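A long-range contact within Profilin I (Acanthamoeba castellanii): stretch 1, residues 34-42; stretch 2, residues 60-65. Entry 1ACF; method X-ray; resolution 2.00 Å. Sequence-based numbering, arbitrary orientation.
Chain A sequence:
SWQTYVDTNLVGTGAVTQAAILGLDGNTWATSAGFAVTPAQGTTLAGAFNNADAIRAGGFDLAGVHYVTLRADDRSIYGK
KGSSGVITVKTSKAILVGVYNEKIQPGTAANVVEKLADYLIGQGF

Stretch 1 (34-42) GFAVTPAQG
Stretch 2, residues 60-65: FDLAGV

The most unusual feature of this contact is that no clear direct hydrogen bond crosses it, although a strand and the turn that follows it lie against a loop and the start of a helix; the polar link that can be assigned is a water. Water 1 donates to Gln41 O (2.6 Å) and to Asp61 O (3.1 Å), tying the first turn of the helix to the strand backbone.

Stretch 1 runs as an extended loop from Phe35 to Thr38, with phi/psi of -91/125, -130/108, -94/117 and -78/166, after Gly34 at 80/-11, a conformation that calls for glycine. The helix begins at Pro39 and continues beyond Gly42. Thr38 is its N-cap: with chi1 in p (73°), its OG1 accepts a weak capping bond from Gln41 N at 3.3 Å, while Gly42 N donates to Thr38 O at 2.6 Å. A side chain on Gly42 would clash with that same carbonyl oxygen.

In stretch 2, residues 60-62 form a strand (phi/psi -146/163, -107/127 and -132/118), which leads into a type I' turn from Leu62 to Val65. Ala63 (39/62) and Gly64 (79/-8) occupy its left-handed corners, the latter a position suited to glycine. The turn is closed by Val65 N to Leu62 O (2.9 Å) and Leu62 N to Val65 O (3.1 Å). In register, Val37 CA lies 5.0 Å from Ala63 CA, and Gln41 CA lies 6.1 Å from Asp61 CA.

The two stretches together bury 310 Å², with Gln41 and Ala63 covered most. Gln41 points its CA-to-CB bond toward stretch 2, and its extended side chain (chi1 -82°, m; chi2 161°, t) reaches along the strand to the turn. Its aliphatic part packs on Leu62, with Gln41 CB 4.0 Å from Leu62 CD1. The terminal amide lies beside the backbone of the turn, but its orientation is uncertain.

Apolar packing supplies the rest. Val37 (chi1 169°, t) sets its CG1 3.6 Å from Leu62 CD1; both residues are buried, and a methyl of each branched side chain makes the apolar contact. Leu62, with chi1 -87° (m) and chi2 -26° (between wells), starts sideways but brings its end nearer to stretch 1. Phe35 does likewise: with chi1 178° (t) and chi2 54°, its ring extends until CE1 is 3.7 Å from Ala63 CB, which meets the ring obliquely. The short methyl of Ala63 thus lies against the aromatic ring at the turn.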

ATOM      1  N   GLY A  34     -12.749  -4.113  -7.499  1.00  8.57           N
ATOM      2  CA  GLY A  34     -12.716  -2.743  -7.986  1.00  7.21           C
ATOM      3  C   GLY A  34     -11.486  -1.935  -7.738  1.00 10.35           C
ATOM      4  O   GLY A  34     -11.376  -0.793  -8.272  1.00 10.64           O
ATOM      5  N   PHE A  35     -10.524  -2.364  -6.916  1.00 11.23           N
ATOM      6  CA  PHE A  35      -9.255  -1.600  -6.732  1.00  9.19           C
ATOM      7  C   PHE A  35      -8.218  -2.108  -7.750  1.00  7.92           C
ATOM      8  O   PHE A  35      -7.956  -3.302  -7.867  1.00  6.63           O
ATOM      9  CB  PHE A  35      -8.805  -1.608  -5.316  1.00  9.08           C
ATOM     10  CG  PHE A  35      -7.513  -0.901  -5.025  1.00  9.52           C
ATOM     11  CD1 PHE A  35      -7.334   0.428  -5.419  1.00  9.77           C
ATOM     12  CD2 PHE A  35      -6.455  -1.548  -4.399  1.00  9.71           C
ATOM     13  CE1 PHE A  35      -6.204   1.146  -5.111  1.00  8.93           C
ATOM     14  CE2 PHE A  35      -5.286  -0.840  -4.037  1.00 12.36           C
ATOM     15  CZ  PHE A  35      -5.188   0.531  -4.378  1.00 11.22           C
ATOM     16  N   ALA A  36      -7.628  -1.242  -8.575  1.00  9.89           N
ATOM     17  CA  ALA A  36      -6.653  -1.660  -9.551  1.00 14.68           C
ATOM     18  C   ALA A  36      -5.328  -0.898  -9.613  1.00 13.78           C
ATOM     19  O   ALA A  36      -5.255   0.238 -10.106  1.00 18.29           O
ATOM     20  CB  ALA A  36      -7.255  -1.776 -10.967  1.00 11.75           C
ATOM     21  N   VAL A  37      -4.285  -1.536  -9.162  1.00 16.63           N
ATOM     22  CA  VAL A  37      -2.901  -1.026  -9.198  1.00 17.84           C
ATOM     23  C   VAL A  37      -2.313  -1.610 -10.505  1.00 17.39           C
ATOM     24  O   VAL A  37      -2.286  -2.833 -10.704  1.00 21.07           O
ATOM     25  CB  VAL A  37      -2.027  -1.355  -8.005  1.00 15.74           C
ATOM     26  CG1 VAL A  37      -0.569  -1.014  -8.304  1.00 15.74           C
ATOM     27  CG2 VAL A  37      -2.460  -0.658  -6.732  1.00 18.83           C
ATOM     28  N   THR A  38      -1.953  -0.727 -11.417  1.00 16.85           N
ATOM     29  CA  THR A  38      -1.437  -1.322 -12.688  1.00 19.14           C
ATOM     30  C   THR A  38      -0.011  -1.778 -12.490  1.00 19.53           C
ATOM     31  O   THR A  38       0.660  -1.417 -11.471  1.00 19.15           O
ATOM     32  CB  THR A  38      -1.767  -0.368 -13.889  1.00 17.70           C
ATOM     33  OG1 THR A  38      -0.893   0.784 -13.819  1.00 19.28           O
ATOM     34  CG2 THR A  38      -3.245   0.097 -13.742  1.00 19.81           C
ATOM     35  N   PRO A  39       0.415  -2.581 -13.463  1.00 16.76           N
ATOM     36  CA  PRO A  39       1.783  -3.116 -13.478  1.00 17.54           C
ATOM     37  C   PRO A  39       2.757  -1.944 -13.333  1.00 17.62           C
ATOM     38  O   PRO A  39       3.632  -1.885 -12.458  1.00 17.25           O
ATOM     39  CB  PRO A  39       1.920  -3.709 -14.883  1.00 18.05           C
ATOM     40  CG  PRO A  39       0.506  -4.130 -15.217  1.00 18.62           C
ATOM     41  CD  PRO A  39      -0.332  -2.983 -14.644  1.00 18.61           C
ATOM     42  N   ALA A  40       2.537  -1.087 -14.314  1.00 14.93           N
ATOM     43  CA  ALA A  40       3.263   0.157 -14.438  1.00 17.05           C
ATOM     44  C   ALA A  40       3.275   0.893 -13.097  1.00 17.07           C
ATOM     45  O   ALA A  40       4.386   1.269 -12.669  1.00 16.14           O
ATOM     46  CB  ALA A  40       2.621   0.970 -15.560  1.00 19.06           C
ATOM     47  N   GLN A  41       2.121   1.062 -12.472  1.00 16.05           N
ATOM     48  CA  GLN A  41       2.018   1.738 -11.192  1.00 16.15           C
ATOM     49  C   GLN A  41       2.762   0.951 -10.093  1.00 16.04           C
ATOM     50  O   GLN A  41       3.350   1.621  -9.251  1.00 14.62           O
ATOM     51  CB  GLN A  41       0.588   1.892 -10.660  1.00 17.36           C
ATOM     52  CG  GLN A  41      -0.118   3.081 -11.290  1.00 18.17           C
ATOM     53  CD  GLN A  41      -1.616   2.983 -11.134  1.00 17.20           C
ATOM     54  OE1 GLN A  41      -2.352   3.930 -11.464  1.00 20.71           O
ATOM     55  NE2 GLN A  41      -2.024   1.826 -10.646  1.00 10.81           N
ATOM     56  N   GLY A  42       2.587  -0.333 -10.189  1.00 16.38           N
ATOM     57  CA  GLY A  42       3.169  -1.351  -9.309  1.00 17.15           C
ATOM     58  C   GLY A  42       4.687  -1.375  -9.365  1.00 16.94           C
ATOM     59  O   GLY A  42       5.317  -1.359  -8.298  1.00 15.49           O
ATOM     60  N   PHE A  60       3.135   9.846  -6.584  1.00 14.02           N
ATOM     61  CA  PHE A  60       2.911   8.561  -7.288  1.00 11.39           C
ATOM     62  C   PHE A  60       1.429   8.321  -7.570  1.00  8.56           C
ATOM     63  O   PHE A  60       0.527   8.805  -6.887  1.00  7.69           O
ATOM     64  CB  PHE A  60       3.475   7.356  -6.473  1.00  9.54           C
ATOM     65  CG  PHE A  60       3.091   7.265  -5.009  1.00  6.85           C
ATOM     66  CD1 PHE A  60       3.492   8.233  -4.083  1.00  2.00           C
ATOM     67  CD2 PHE A  60       2.336   6.189  -4.550  1.00  5.17           C
ATOM     68  CE1 PHE A  60       3.173   8.157  -2.749  1.00  2.85           C
ATOM     69  CE2 PHE A  60       2.003   6.099  -3.213  1.00  7.37           C
ATOM     70  CZ  PHE A  60       2.391   7.087  -2.292  1.00  2.00           C
ATOM     71  N   ASP A  61       1.192   7.418  -8.476  1.00 10.85           N
ATOM     72  CA  ASP A  61      -0.100   6.965  -8.925  1.00 15.03           C
ATOM     73  C   ASP A  61      -0.523   5.568  -8.480  1.00 12.12           C
ATOM     74  O   ASP A  61       0.118   4.575  -8.791  1.00 13.04           O
ATOM     75  CB  ASP A  61      -0.171   7.004 -10.486  1.00 16.71           C
ATOM     76  CG  ASP A  61      -0.190   8.430 -11.015  1.00 22.10           C
ATOM     77  OD1 ASP A  61      -0.112   9.420 -10.264  1.00 18.96           O
ATOM     78  OD2 ASP A  61      -0.240   8.507 -12.270  1.00 22.09           O
ATOM     79  N   LEU A  62      -1.693   5.521  -7.889  1.00 12.30           N
ATOM     80  CA  LEU A  62      -2.321   4.225  -7.534  1.00 17.17           C
ATOM     81  C   LEU A  62      -3.787   4.320  -8.033  1.00 17.79           C
ATOM     82  O   LEU A  62      -4.529   5.211  -7.631  1.00 17.95           O
ATOM     83  CB  LEU A  62      -2.097   3.809  -6.106  1.00 21.81           C
ATOM     84  CG  LEU A  62      -0.874   3.029  -5.639  1.00 25.84           C
ATOM     85  CD1 LEU A  62      -0.242   2.179  -6.748  1.00 21.08           C
ATOM     86  CD2 LEU A  62       0.188   3.927  -5.003  1.00 26.73           C
ATOM     87  N   ALA A  63      -4.140   3.442  -8.958  1.00 18.43           N
ATOM     88  CA  ALA A  63      -5.457   3.307  -9.539  1.00 20.01           C
ATOM     89  C   ALA A  63      -6.130   4.648  -9.774  1.00 21.23           C
ATOM     90  O   ALA A  63      -7.177   4.950  -9.153  1.00 24.01           O
ATOM     91  CB  ALA A  63      -6.310   2.417  -8.603  1.00 16.28           C
ATOM     92  N   GLY A  64      -5.537   5.496 -10.610  1.00 21.59           N
ATOM     93  CA  GLY A  64      -6.156   6.795 -10.896  1.00 19.72           C
ATOM     94  C   GLY A  64      -6.027   7.917  -9.914  1.00 19.49           C
ATOM     95  O   GLY A  64      -6.434   9.073 -10.245  1.00 21.45           O
ATOM     96  N   VAL A  65      -5.489   7.695  -8.714  1.00 13.89           N
ATOM     97  CA  VAL A  65      -5.307   8.813  -7.809  1.00 12.49           C
ATOM     98  C   VAL A  65      -3.830   9.174  -7.735  1.00 13.26           C
ATOM     99  O   VAL A  65      -2.975   8.277  -7.516  1.00 18.46           O
ATOM    100  CB  VAL A  65      -5.868   8.523  -6.416  1.00 12.42           C
ATOM    101  CG1 VAL A  65      -5.797   9.773  -5.568  1.00  7.45           C
ATOM    102  CG2 VAL A  65      -7.210   7.853  -6.436  1.00 12.02           C
TER
HETATM  103  O   HOH W   1       3.189   4.111  -8.403  1.00 11.02           O